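Local structure of GH18 chiitnase (Pseudoalteromonas aurantia, 6K7Z) at residues K3-Y8 / V25-F30; G11-I16 / W260-D265; L21-V26 / D269-I274; I151-P156 / W183-F188. The protein probably hydrolyses internal glycosidic bonds of chitin, as an endochitinase of glycoside hydrolase family 18. All blocks are in the same frame, centred on the assembly; numbering follows the deposited sequence.

Interaction 1 (K3-Y8 / V25-F30)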
loop_
_atom_site.group_PDB
_atom_site.type_symbol
_atom_site.label_atom_id
_atom_site.label_comp_id
_atom_site.label_asym_id
_atom_site.label_seq_id
_atom_site.Cartn_x
_atom_site.Cartn_y
_atom_site.Cartn_z
ATOM N N LYS A 3 -8.244 -4.488 -9.733
ATOM C CA LYS A 3 -8.571 -4.593 -8.317
ATOM C C LYS A 3 -8.829 -3.203 -7.772
ATOM O O LYS A 3 -8.251 -2.305 -8.248
ATOM C CB LYS A 3 -7.355 -5.088 -7.571
ATOM C CG LYS A 3 -7.008 -6.550 -7.657
ATOM C CD LYS A 3 -5.667 -6.814 -7.002
ATOM C CE LYS A 3 -5.120 -8.182 -7.350
ATOM N NZ LYS A 3 -5.254 -8.575 -8.739
ATOM N N THR A 4 -9.659 -3.094 -6.755
ATOM C CA THR A 4 -9.953 -1.851 -6.049
ATOM C C THR A 4 -9.440 -2.013 -4.619
ATOM O O THR A 4 -9.715 -2.970 -4.003
ATOM C CB THR A 4 -11.415 -1.448 -6.117
ATOM O OG1 THR A 4 -12.228 -2.508 -5.725
ATOM C CG2 THR A 4 -11.708 -1.018 -7.536
ATOM N N ILE A 5 -8.673 -1.027 -4.176
ATOM C CA ILE A 5 -7.967 -1.105 -2.908
ATOM C C ILE A 5 -8.173 0.204 -2.160
ATOM O O ILE A 5 -8.178 1.282 -2.766
ATOM C CB ILE A 5 -6.475 -1.398 -3.143
ATOM C CG1 ILE A 5 -6.340 -2.686 -3.962
ATOM C CG2 ILE A 5 -5.703 -1.507 -1.817
ATOM C CD1 ILE A 5 -4.953 -3.146 -4.155
ATOM N N THR A 6 -8.357 0.119 -0.844
ATOM C CA THR A 6 -8.430 1.334 -0.047
ATOM C C THR A 6 -7.663 1.129 1.243
ATOM O O THR A 6 -7.491 0.002 1.707
ATOM C CB THR A 6 -9.887 1.755 0.249
ATOM O OG1 THR A 6 -9.897 3.017 0.934
ATOM C CG2 THR A 6 -10.620 0.695 1.079
ATOM N N TYR A 7 -7.195 2.236 1.816
ATOM C CA TYR A 7 -6.623 2.254 3.157
ATOM C C TYR A 7 -7.655 2.716 4.175
ATOM O O TYR A 7 -8.400 3.670 3.936
ATOM C CB TYR A 7 -5.409 3.173 3.242
ATOM C CG TYR A 7 -4.174 2.607 2.594
ATOM C CD1 TYR A 7 -3.999 2.697 1.213
ATOM C CD2 TYR A 7 -3.200 1.981 3.349
ATOM C CE1 TYR A 7 -2.892 2.168 0.600
ATOM C CE2 TYR A 7 -2.067 1.448 2.739
ATOM C CZ TYR A 7 -1.929 1.551 1.368
ATOM O OH TYR A 7 -0.831 1.036 0.743
ATOM N N TYR A 8 -7.687 2.046 5.324
ATOM C CA TYR A 8 -8.562 2.439 6.418
ATOM C C TYR A 8 -7.683 2.921 7.566
ATOM O O TYR A 8 -7.028 2.117 8.231
ATOM C CB TYR A 8 -9.456 1.281 6.838
ATOM C CG TYR A 8 -10.515 1.669 7.847
ATOM C CD1 TYR A 8 -11.706 2.229 7.425
ATOM C CD2 TYR A 8 -10.329 1.471 9.209
ATOM C CE1 TYR A 8 -12.696 2.580 8.316
ATOM C CE2 TYR A 8 -11.330 1.835 10.122
ATOM C CZ TYR A 8 -12.507 2.397 9.657
ATOM O OH TYR A 8 -13.534 2.766 10.522
ATOM N N VAL A 25 -9.694 -5.219 -1.759
ATOM C CA VAL A 25 -8.685 -5.276 -0.705
ATOM C C VAL A 25 -8.842 -4.056 0.186
ATOM O O VAL A 25 -8.973 -2.930 -0.305
ATOM C CB VAL A 25 -7.258 -5.305 -1.289
ATOM C CG1 VAL A 25 -6.234 -5.428 -0.169
ATOM C CG2 VAL A 25 -7.099 -6.432 -2.295
ATOM N N VAL A 26 -8.792 -4.271 1.494
ATOM C CA VAL A 26 -8.770 -3.185 2.461
ATOM C C VAL A 26 -7.480 -3.305 3.254
ATOM O O VAL A 26 -7.209 -4.357 3.848
ATOM C CB VAL A 26 -9.994 -3.217 3.385
ATOM C CG1 VAL A 26 -9.808 -2.232 4.523
ATOM C CG2 VAL A 26 -11.254 -2.907 2.580
ATOM N N ASN A 27 -6.685 -2.232 3.258
ATOM C CA ASN A 27 -5.452 -2.158 4.031
ATOM C C ASN A 27 -5.741 -1.436 5.339
ATOM O O ASN A 27 -6.058 -0.247 5.328
ATOM C CB ASN A 27 -4.351 -1.405 3.283
ATOM C CG ASN A 27 -3.986 -2.042 1.958
ATOM O OD1 ASN A 27 -4.079 -3.251 1.794
ATOM N ND2 ASN A 27 -3.519 -1.221 1.015
ATOM N N LEU A 28 -5.608 -2.139 6.465
ATOM C CA LEU A 28 -5.772 -1.486 7.756
ATOM C C LEU A 28 -4.488 -0.739 8.097
ATOM O O LEU A 28 -3.405 -1.329 8.119
ATOM C CB LEU A 28 -6.127 -2.505 8.839
ATOM C CG LEU A 28 -7.264 -3.445 8.468
ATOM C CD1 LEU A 28 -7.439 -4.520 9.532
ATOM C CD2 LEU A 28 -8.572 -2.651 8.279
ATOM N N ALA A 29 -4.606 0.556 8.363
ATOM C CA ALA A 29 -3.452 1.411 8.637
ATOM C C ALA A 29 -3.501 1.991 10.062
ATOM O O ALA A 29 -4.478 2.648 10.398
ATOM C CB ALA A 29 -3.417 2.549 7.613
ATOM N N PHE A 30 -2.472 1.821 10.897
ATOM C CA PHE A 30 -1.195 1.186 10.593
ATOM C C PHE A 30 -0.716 0.324 11.753
ATOM O O PHE A 30 -1.151 0.461 12.900
ATOM C CB PHE A 30 -0.089 2.218 10.329
ATOM C CG PHE A 30 -0.242 2.991 9.057
ATOM C CD1 PHE A 30 0.071 2.413 7.842
ATOM C CD2 PHE A 30 -0.652 4.315 9.084
ATOM C CE1 PHE A 30 -0.056 3.143 6.653
ATOM C CE2 PHE A 30 -0.785 5.043 7.912
ATOM C CZ PHE A 30 -0.480 4.458 6.698
#

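Interaction 2 (G11-I16 / W260-D265)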
loop_
_atom_site.group_PDB
_atom_site.type_symbol
_atom_site.label_atom_id
_atom_site.label_comp_id
_atom_site.label_asym_id
_atom_site.label_seq_id
_atom_site.Cartn_x
_atom_site.Cartn_y
_atom_site.Cartn_z
ATOM N N GLY A 11 -11.497 6.658 11.226
ATOM C CA GLY A 11 -12.692 5.867 11.454
ATOM C C GLY A 11 -14.011 6.574 11.219
ATOM O O GLY A 11 -15.041 6.109 11.716
ATOM N N ALA A 12 -14.004 7.668 10.439
ATOM C CA ALA A 12 -15.208 8.488 10.289
ATOM C C ALA A 12 -16.359 7.722 9.647
ATOM O O ALA A 12 -17.531 8.046 9.885
ATOM C CB ALA A 12 -14.893 9.744 9.472
ATOM N N VAL A 13 -16.060 6.729 8.825
ATOM C CA VAL A 13 -17.058 5.835 8.239
ATOM C C VAL A 13 -16.840 4.453 8.841
ATOM O O VAL A 13 -15.697 3.980 8.866
ATOM C CB VAL A 13 -16.948 5.781 6.701
ATOM C CG1 VAL A 13 -17.963 4.795 6.119
ATOM C CG2 VAL A 13 -17.131 7.173 6.095
ATOM N N PRO A 14 -17.879 3.798 9.366
ATOM C CA PRO A 14 -17.691 2.469 9.974
ATOM C C PRO A 14 -17.042 1.488 9.007
ATOM O O PRO A 14 -17.378 1.438 7.824
ATOM C CB PRO A 14 -19.116 2.037 10.328
ATOM C CG PRO A 14 -19.874 3.319 10.492
ATOM C CD PRO A 14 -19.260 4.295 9.523
ATOM N N LEU A 15 -16.114 0.682 9.527
ATOM C CA LEU A 15 -15.346 -0.177 8.631
ATOM C C LEU A 15 -16.231 -1.190 7.925
ATOM O O LEU A 15 -15.983 -1.535 6.764
ATOM C CB LEU A 15 -14.247 -0.895 9.398
ATOM C CG LEU A 15 -13.366 -1.867 8.617
ATOM C CD1 LEU A 15 -12.574 -1.156 7.545
ATOM C CD2 LEU A 15 -12.419 -2.566 9.611
ATOM N N ILE A 16 -17.273 -1.674 8.595
ATOM C CA ILE A 16 -18.109 -2.686 7.979
ATOM C C ILE A 16 -18.784 -2.184 6.706
ATOM O O ILE A 16 -19.175 -2.999 5.869
ATOM C CB ILE A 16 -19.143 -3.195 9.001
ATOM C CG1 ILE A 16 -19.722 -4.546 8.550
ATOM C CG2 ILE A 16 -20.205 -2.141 9.246
ATOM C CD1 ILE A 16 -20.193 -5.396 9.679
ATOM N N TRP A 260 -6.458 6.696 -0.942
ATOM C CA TRP A 260 -6.301 7.164 0.427
ATOM C C TRP A 260 -7.385 8.218 0.598
ATOM O O TRP A 260 -7.356 9.219 -0.120
ATOM C CB TRP A 260 -4.904 7.767 0.664
ATOM C CG TRP A 260 -4.718 8.228 2.077
ATOM C CD1 TRP A 260 -5.045 9.456 2.596
ATOM C CD2 TRP A 260 -4.226 7.447 3.170
ATOM N NE1 TRP A 260 -4.754 9.491 3.942
ATOM C CE2 TRP A 260 -4.251 8.270 4.320
ATOM C CE3 TRP A 260 -3.743 6.139 3.285
ATOM C CZ2 TRP A 260 -3.821 7.819 5.575
ATOM C CZ3 TRP A 260 -3.318 5.695 4.523
ATOM C CH2 TRP A 260 -3.361 6.528 5.656
ATOM N N GLN A 261 -8.369 8.007 1.464
ATOM C CA GLN A 261 -8.567 6.808 2.264
ATOM C C GLN A 261 -10.070 6.561 2.390
ATOM O O GLN A 261 -10.880 7.437 2.054
ATOM C CB GLN A 261 -7.929 6.957 3.653
ATOM C CG GLN A 261 -8.484 8.130 4.478
ATOM C CD GLN A 261 -8.011 8.096 5.925
ATOM O OE1 GLN A 261 -8.166 7.086 6.617
ATOM N NE2 GLN A 261 -7.416 9.197 6.383
ATOM N N PHE A 262 -10.424 5.383 2.915
ATOM C CA PHE A 262 -11.810 4.915 2.916
ATOM C C PHE A 262 -12.780 5.935 3.509
ATOM O O PHE A 262 -13.829 6.232 2.921
ATOM C CB PHE A 262 -11.886 3.590 3.682
ATOM C CG PHE A 262 -13.269 3.045 3.787
ATOM C CD1 PHE A 262 -13.867 2.424 2.693
ATOM C CD2 PHE A 262 -13.985 3.171 4.967
ATOM C CE1 PHE A 262 -15.158 1.937 2.783
ATOM C CE2 PHE A 262 -15.273 2.674 5.074
ATOM C CZ PHE A 262 -15.860 2.049 3.988
ATOM N N SER A 263 -12.464 6.469 4.686
ATOM C CA SER A 263 -13.460 7.276 5.395
ATOM C C SER A 263 -13.648 8.661 4.794
ATOM O O SER A 263 -14.453 9.446 5.316
ATOM C CB SER A 263 -13.081 7.399 6.868
ATOM O OG SER A 263 -13.460 6.224 7.563
ATOM N N SER A 264 -12.950 8.979 3.714
ATOM C CA SER A 264 -13.168 10.237 3.015
ATOM C C SER A 264 -14.217 10.132 1.914
ATOM O O SER A 264 -14.581 11.161 1.329
ATOM C CB SER A 264 -11.861 10.729 2.398
ATOM O OG SER A 264 -10.919 11.017 3.400
ATOM N N ASP A 265 -14.697 8.930 1.613
ATOM C CA ASP A 265 -15.568 8.682 0.463
ATOM C C ASP A 265 -17.013 8.566 0.934
ATOM O O ASP A 265 -17.446 7.511 1.401
ATOM C CB ASP A 265 -15.149 7.424 -0.277
ATOM C CG ASP A 265 -16.076 7.098 -1.419
ATOM O OD1 ASP A 265 -16.832 8.011 -1.851
ATOM O OD2 ASP A 265 -16.043 5.946 -1.893
#

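Interaction 3 (L21-V26 / D269-I274)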
loop_
_atom_site.group_PDB
_atom_site.type_symbol
_atom_site.label_atom_id
_atom_site.label_comp_id
_atom_site.label_asym_id
_atom_site.label_seq_id
_atom_site.Cartn_x
_atom_site.Cartn_y
_atom_site.Cartn_z
ATOM N N LEU A 21 -19.350 -2.554 -0.494
ATOM C CA LEU A 21 -18.854 -1.704 -1.559
ATOM C C LEU A 21 -17.928 -2.501 -2.468
ATOM O O LEU A 21 -17.455 -3.581 -2.092
ATOM C CB LEU A 21 -18.127 -0.490 -0.963
ATOM C CG LEU A 21 -19.154 0.455 -0.341
ATOM C CD1 LEU A 21 -18.448 1.475 0.543
ATOM C CD2 LEU A 21 -19.961 1.144 -1.437
ATOM N N PRO A 22 -17.682 -2.031 -3.666
ATOM C CA PRO A 22 -16.902 -2.828 -4.632
ATOM C C PRO A 22 -15.396 -2.693 -4.429
ATOM O O PRO A 22 -14.648 -2.292 -5.337
ATOM C CB PRO A 22 -17.377 -2.263 -5.977
ATOM C CG PRO A 22 -17.707 -0.848 -5.684
ATOM C CD PRO A 22 -18.259 -0.821 -4.288
ATOM N N TYR A 23 -14.940 -3.016 -3.219
ATOM C CA TYR A 23 -13.518 -3.131 -2.910
ATOM C C TYR A 23 -13.084 -4.585 -2.969
ATOM O O TYR A 23 -13.830 -5.483 -2.575
ATOM C CB TYR A 23 -13.181 -2.583 -1.521
ATOM C CG TYR A 23 -13.158 -1.073 -1.464
ATOM C CD1 TYR A 23 -12.175 -0.355 -2.133
ATOM C CD2 TYR A 23 -14.116 -0.374 -0.733
ATOM C CE1 TYR A 23 -12.152 1.028 -2.098
ATOM C CE2 TYR A 23 -14.102 1.007 -0.682
ATOM C CZ TYR A 23 -13.116 1.702 -1.362
ATOM O OH TYR A 23 -13.112 3.079 -1.304
ATOM N N ASP A 24 -11.871 -4.809 -3.453
ATOM C CA ASP A 24 -11.279 -6.134 -3.369
ATOM C C ASP A 24 -10.365 -6.291 -2.170
ATOM O O ASP A 24 -10.286 -7.390 -1.603
ATOM C CB ASP A 24 -10.498 -6.446 -4.645
ATOM C CG ASP A 24 -11.379 -6.461 -5.864
ATOM O OD1 ASP A 24 -12.390 -7.199 -5.851
ATOM O OD2 ASP A 24 -11.075 -5.723 -6.821
ATOM N N VAL A 25 -9.694 -5.219 -1.759
ATOM C CA VAL A 25 -8.685 -5.276 -0.705
ATOM C C VAL A 25 -8.842 -4.056 0.186
ATOM O O VAL A 25 -8.973 -2.930 -0.305
ATOM C CB VAL A 25 -7.258 -5.305 -1.289
ATOM C CG1 VAL A 25 -6.234 -5.428 -0.169
ATOM C CG2 VAL A 25 -7.099 -6.432 -2.295
ATOM N N VAL A 26 -8.792 -4.271 1.494
ATOM C CA VAL A 26 -8.770 -3.185 2.461
ATOM C C VAL A 26 -7.480 -3.305 3.254
ATOM O O VAL A 26 -7.209 -4.357 3.848
ATOM C CB VAL A 26 -9.994 -3.217 3.385
ATOM C CG1 VAL A 26 -9.808 -2.232 4.523
ATOM C CG2 VAL A 26 -11.254 -2.907 2.580
ATOM N N ASP A 269 -19.589 6.738 -2.960
ATOM C CA ASP A 269 -19.822 7.188 -4.331
ATOM C C ASP A 269 -18.551 7.132 -5.172
ATOM O O ASP A 269 -18.605 6.791 -6.359
ATOM C CB ASP A 269 -20.385 8.607 -4.342
ATOM C CG ASP A 269 -21.776 8.678 -3.791
ATOM O OD1 ASP A 269 -22.471 7.633 -3.771
ATOM O OD2 ASP A 269 -22.172 9.781 -3.378
ATOM N N TRP A 270 -17.409 7.497 -4.589
ATOM C CA TRP A 270 -16.153 7.502 -5.344
ATOM C C TRP A 270 -15.801 6.098 -5.820
ATOM O O TRP A 270 -15.523 5.882 -7.009
ATOM C CB TRP A 270 -15.029 8.079 -4.472
ATOM C CG TRP A 270 -13.698 8.398 -5.146
ATOM C CD1 TRP A 270 -13.271 9.627 -5.550
ATOM C CD2 TRP A 270 -12.612 7.493 -5.411
ATOM N NE1 TRP A 270 -12.003 9.547 -6.070
ATOM C CE2 TRP A 270 -11.573 8.251 -5.997
ATOM C CE3 TRP A 270 -12.417 6.124 -5.217
ATOM C CZ2 TRP A 270 -10.377 7.684 -6.406
ATOM C CZ3 TRP A 270 -11.226 5.557 -5.622
ATOM C CH2 TRP A 270 -10.215 6.334 -6.204
ATOM N N ILE A 271 -15.830 5.120 -4.909
ATOM C CA ILE A 271 -15.434 3.773 -5.315
ATOM C C ILE A 271 -16.452 3.184 -6.275
ATOM O O ILE A 271 -16.087 2.448 -7.196
ATOM C CB ILE A 271 -15.197 2.864 -4.091
ATOM C CG1 ILE A 271 -14.580 1.535 -4.534
ATOM C CG2 ILE A 271 -16.489 2.597 -3.310
ATOM C CD1 ILE A 271 -13.298 1.687 -5.308
ATOM N N LYS A 272 -17.735 3.524 -6.125
ATOM C CA LYS A 272 -18.720 3.026 -7.080
ATOM C C LYS A 272 -18.434 3.539 -8.493
ATOM O O LYS A 272 -18.454 2.763 -9.456
ATOM C CB LYS A 272 -20.124 3.410 -6.630
ATOM C CG LYS A 272 -20.640 2.602 -5.433
ATOM C CD LYS A 272 -22.022 3.140 -5.016
ATOM C CE LYS A 272 -22.370 2.727 -3.617
ATOM N NZ LYS A 272 -23.707 3.246 -3.188
ATOM N N ALA A 273 -18.138 4.833 -8.633
ATOM C CA ALA A 273 -17.869 5.383 -9.961
ATOM C C ALA A 273 -16.557 4.843 -10.533
ATOM O O ALA A 273 -16.471 4.529 -11.728
ATOM C CB ALA A 273 -17.848 6.913 -9.904
ATOM N N ILE A 274 -15.538 4.712 -9.711
ATOM C CA ILE A 274 -14.285 4.204 -10.177
ATOM C C ILE A 274 -14.421 2.751 -10.581
ATOM O O ILE A 274 -13.941 2.357 -11.585
ATOM C CB ILE A 274 -13.187 4.345 -9.088
ATOM C CG1 ILE A 274 -12.792 5.787 -8.987
ATOM C CG2 ILE A 274 -11.975 3.490 -9.350
ATOM C CD1 ILE A 274 -11.947 6.271 -10.130
#

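Interaction 4 (I151-P156 / W183-F188)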
loop_
_atom_site.group_PDB
_atom_site.type_symbol
_atom_site.label_atom_id
_atom_site.label_comp_id
_atom_site.label_asym_id
_atom_site.label_seq_id
_atom_site.Cartn_x
_atom_site.Cartn_y
_atom_site.Cartn_z
ATOM N N ILE A 151 -1.184 -12.320 0.904
ATOM C CA ILE A 151 -0.829 -11.192 0.053
ATOM C C ILE A 151 0.312 -10.432 0.707
ATOM O O ILE A 151 0.301 -10.204 1.924
ATOM C CB ILE A 151 -2.039 -10.260 -0.161
ATOM C CG1 ILE A 151 -3.169 -11.004 -0.873
ATOM C CG2 ILE A 151 -1.637 -9.009 -0.948
ATOM C CD1 ILE A 151 -2.882 -11.280 -2.324
ATOM N N ILE A 152 1.287 -10.029 -0.102
ATOM C CA ILE A 152 2.304 -9.061 0.298
ATOM C C ILE A 152 2.288 -7.973 -0.761
ATOM O O ILE A 152 2.630 -8.226 -1.922
ATOM C CB ILE A 152 3.706 -9.674 0.420
ATOM C CG1 ILE A 152 3.721 -10.776 1.479
ATOM C CG2 ILE A 152 4.722 -8.595 0.797
ATOM C CD1 ILE A 152 5.076 -11.473 1.608
ATOM N N SER A 153 1.862 -6.778 -0.378
ATOM C CA SER A 153 1.958 -5.619 -1.251
ATOM C C SER A 153 2.946 -4.628 -0.655
ATOM O O SER A 153 3.331 -4.732 0.515
ATOM C CB SER A 153 0.581 -4.968 -1.450
ATOM O OG SER A 153 0.021 -4.538 -0.224
ATOM N N HIS A 154 3.407 -3.703 -1.498
ATOM C CA HIS A 154 4.167 -2.525 -1.094
ATOM C C HIS A 154 3.444 -1.298 -1.628
ATOM O O HIS A 154 2.625 -1.407 -2.539
ATOM C CB HIS A 154 5.603 -2.524 -1.646
ATOM C CG HIS A 154 6.479 -3.604 -1.100
ATOM N ND1 HIS A 154 7.637 -3.334 -0.406
ATOM C CD2 HIS A 154 6.387 -4.952 -1.173
ATOM C CE1 HIS A 154 8.223 -4.472 -0.073
ATOM N NE2 HIS A 154 7.477 -5.468 -0.516
ATOM N N ALA A 155 3.785 -0.119 -1.105
ATOM C CA ALA A 155 3.106 1.129 -1.483
ATOM C C ALA A 155 4.120 2.206 -1.852
ATOM O O ALA A 155 4.216 3.246 -1.185
ATOM C CB ALA A 155 2.178 1.612 -0.367
ATOM N N PRO A 156 4.880 1.999 -2.925
ATOM C CA PRO A 156 5.933 2.952 -3.278
ATOM C C PRO A 156 5.390 4.241 -3.869
ATOM O O PRO A 156 4.285 4.312 -4.415
ATOM C CB PRO A 156 6.756 2.192 -4.319
ATOM C CG PRO A 156 5.761 1.289 -4.962
ATOM C CD PRO A 156 4.853 0.855 -3.857
ATOM N N TRP A 183 1.471 -7.006 -5.562
ATOM C CA TRP A 183 1.295 -5.785 -6.344
ATOM C C TRP A 183 1.892 -4.606 -5.589
ATOM O O TRP A 183 2.230 -4.698 -4.407
ATOM C CB TRP A 183 -0.175 -5.513 -6.668
ATOM C CG TRP A 183 -1.061 -5.388 -5.473
ATOM C CD1 TRP A 183 -1.225 -4.281 -4.680
ATOM C CD2 TRP A 183 -1.930 -6.392 -4.944
ATOM N NE1 TRP A 183 -2.129 -4.549 -3.685
ATOM C CE2 TRP A 183 -2.575 -5.838 -3.821
ATOM C CE3 TRP A 183 -2.227 -7.710 -5.309
ATOM C CZ2 TRP A 183 -3.498 -6.553 -3.066
ATOM C CZ3 TRP A 183 -3.144 -8.418 -4.553
ATOM C CH2 TRP A 183 -3.761 -7.845 -3.441
ATOM N N LEU A 184 2.008 -3.493 -6.302
ATOM C CA LEU A 184 2.494 -2.228 -5.768
ATOM C C LEU A 184 1.343 -1.236 -5.751
ATOM O O LEU A 184 0.698 -1.028 -6.781
ATOM C CB LEU A 184 3.616 -1.661 -6.635
ATOM C CG LEU A 184 4.850 -2.518 -6.887
ATOM C CD1 LEU A 184 5.824 -1.757 -7.800
ATOM C CD2 LEU A 184 5.512 -2.902 -5.553
ATOM N N ASN A 185 1.100 -0.621 -4.595
ATOM C CA ASN A 185 0.125 0.472 -4.493
ATOM C C ASN A 185 0.888 1.770 -4.723
ATOM O O ASN A 185 1.408 2.368 -3.782
ATOM C CB ASN A 185 -0.550 0.472 -3.125
ATOM C CG ASN A 185 -1.369 -0.789 -2.863
ATOM O OD1 ASN A 185 -2.173 -1.210 -3.695
ATOM N ND2 ASN A 185 -1.168 -1.389 -1.689
ATOM N N VAL A 186 0.984 2.205 -5.984
ATOM C CA VAL A 186 1.779 3.392 -6.305
ATOM C C VAL A 186 1.019 4.644 -5.873
ATOM O O VAL A 186 -0.126 4.864 -6.281
ATOM C CB VAL A 186 2.121 3.452 -7.803
ATOM C CG1 VAL A 186 3.019 4.653 -8.079
ATOM C CG2 VAL A 186 2.783 2.145 -8.267
ATOM N N GLN A 187 1.663 5.485 -5.060
ATOM C CA GLN A 187 1.027 6.693 -4.532
ATOM C C GLN A 187 1.245 7.841 -5.506
ATOM O O GLN A 187 2.224 8.585 -5.419
ATOM C CB GLN A 187 1.581 7.043 -3.156
ATOM C CG GLN A 187 1.606 5.893 -2.172
ATOM C CD GLN A 187 2.020 6.340 -0.779
ATOM O OE1 GLN A 187 1.824 7.498 -0.408
ATOM N NE2 GLN A 187 2.592 5.416 0.004
ATOM N N PHE A 188 0.304 8.018 -6.434
ATOM C CA PHE A 188 0.417 9.132 -7.361
ATOM C C PHE A 188 -0.102 10.413 -6.714
ATOM O O PHE A 188 -0.978 11.091 -7.263
ATOM C CB PHE A 188 -0.326 8.824 -8.668
ATOM C CG PHE A 188 0.375 7.802 -9.534
ATOM C CD1 PHE A 188 1.568 8.118 -10.175
ATOM C CD2 PHE A 188 -0.143 6.515 -9.685
ATOM C CE1 PHE A 188 2.217 7.191 -10.968
ATOM C CE2 PHE A 188 0.502 5.578 -10.489
ATOM C CZ PHE A 188 1.690 5.917 -11.128
HETATM O O HOH W 1 -2.762 -3.775 -0.733
#

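Interaction 1 (K3-Y8 / V25-F30)
Segments 3-8 and 25-30 run parallel as neighbouring strands, their axes 4.7 Å apart at closest approach and Ile-5 to Tyr-8 in register with Val-25 to Leu-28. The hydrogen bonds are long where the ladder starts, 3.2 Å from Val-25 N to Thr-4 O, and shorten to 2.8 Å from Asn-27 N to Thr-6 O, which is almost straight at 178°. Asn-27 and Tyr-7 dominate the face they share. Asn-27 CG is anti to its carbonyl carbon (chi1 -60°), on the side of the Tyr-7 ring, and ND2 lies over one ring face, toward the rim, 3.2 Å from CZ, while CB makes a CH-pi contact 3.9 Å from the ring centroid. Ring and amide planes stand 69° apart. This face looks into the TIM barrel of GH18 enzymes, of which these are the first two strands, and there Tyr-7 OH bonds Asp-113 of the family's DxxDxDxE sequence. Nearer the N-terminal end of the strand, Ile-5 CG2 touches Asn-27 ND2, and its CG1 lies beside Val-25 CB. On the other face Thr-6 CG2 meets Val-26 CG2 at 4.0 Å, the two side chains pointing the same way, while Thr-6 OG1 turns to Asn-259. Farther along, Tyr-8 CB packs against Leu-28 CD2 at 4.3 Å.

Interaction 2 (G11-I16 / W260-D265)
Val-13 and Ser-263 meet through one good hydrogen bond, from Val-13 N to Ser-263 OG at 2.9 Å and 162°. The same hydroxyl is bonded to Ser-10 O, so OG links two backbone groups of one loop. Its position follows from chi1 of -80°, which sets OG anti to the carbonyl carbon of Ser-263. Around this bond the packing is close. Val-13 straddles the start of the short 3-10 segment 262-264: CG2 rests against Ser-263 O and CA, and CG1, anti to the backbone N of Val-13, reaches Phe-262 CE2 at 3.6 Å. The two side chains cross at about a right angle, and Pro-14 O comes up to the edge of the Phe-262 ring, near its plane, 3.7 Å from CE2. In the barrel, the loop after the first strand here meets the loop after the last, at the C-terminal ends of the strands. That last strand finishes at Trp-260, joined to Gln-261 by a cis peptide; as in other GH18 enzymes, this tryptophan probably lies at the floor of the substrate cleft. Toward solvent the contact thins out. Ala-12 sits at the surface and offers CB to Ser-263 CB at 3.9 Å, and Gly-11, also exposed, approaches Ser-263 OG with its carbonyl carbon at 3.7 Å. Beneath, Phe-262 leans on Thr-6 of strand 3-8.

Interaction 3 (L21-V26 / D269-I274)
Ile-271 CG1 stands anti to the backbone N (chi1 -171°), carried out from the helix over the Tyr-23 ring, whose CG is anti to its own carbonyl carbon (chi1 -76°). The result is a CH-pi contact with CG1 3.6 Å from the ring centroid and 20° off the ring normal, displaced toward the CE1-CZ rim. Ile-271 CD1 continues over the same rim, 3.5 Å from CE1, and CB approaches the phenol oxygen. That hydroxyl is not left to the hydrocarbon: it bonds Asn-259 ND2. Pro-22, at the centre of an inverse gamma turn closed by a weak bond from Tyr-23 N to Leu-21 O, slides past Ile-271 in the opposite direction, its CD 4.0 Å from CG2. At the surface the extended Lys-272 chain crosses Leu-21 at about a right angle and sets CE 3.6 Å from CD2. No hydrogen bond joins the two segments, so the grip is apolar. The contact fixes the last helix of the barrel, 269-277, against the loop entering the second strand. Asp-265 receives the backbone N-H groups of Trp-270 and Ile-271 at the start of this helix, while Trp-270 and Ile-274 pack inward on strand 256-260 and helix 237-251.

Interaction 4 (I151-P156 / W183-F188)
One water is held by three side chains from both strands: it donates to Ser-153 OG and accepts from Trp-183 NE1 and Asn-185 ND2. The water oxygen lies 2.9 Å from Ser-153 OG. It sits on the inner side of the TIM barrel, where strand 151-154, helix 169-177 and strand 183-187 form a beta-alpha-beta unit with parallel strands. Ser-153 OG also bonds Asp-113 of the GH18 signature, which ties the water site to the neighbouring strand 111-115. The Trp-183 indole is covered on one face by two aliphatic groups, Ile-151 CG2 over the six-membered ring and Ser-153 CB over the five-membered ring, each 3.9 Å from the centroid. Between backbones, the bond from Asn-185 N to His-154 O is short at 2.7 Å. Opposite the water, Leu-184 CD2 touches His-154 CB. At the C-terminal end Gln-187 bonds segment 151-156 twice: its N reaches Pro-156 O, while NE2, bonded also to Glu-117, meets Ala-155 O at 3.0 Å from 27° outside the carbonyl plane.

In the fold
From the N terminus, interaction 1 closes first, pairing strand 3-8 with strand 25-33 across a 16-residue loop. That loop supplies segment 11-16 of interaction 2 and most of segment 21-26 of interaction 3, whose partners lie more than 240 residues on; both ties fasten the end of the chain to its beginning. Interaction 2 crosses both interaction 1 and interaction 3, and residues 25 and 26 belong to interactions 1 and 3 alike. Interaction 4 comes after interaction 1 and falls wholly within the spans of interactions 2 and 3. It joins strands across the barrel from interaction 1, and the two meet in the interior, where Ile-5 and Lys-3 pack on Trp-183.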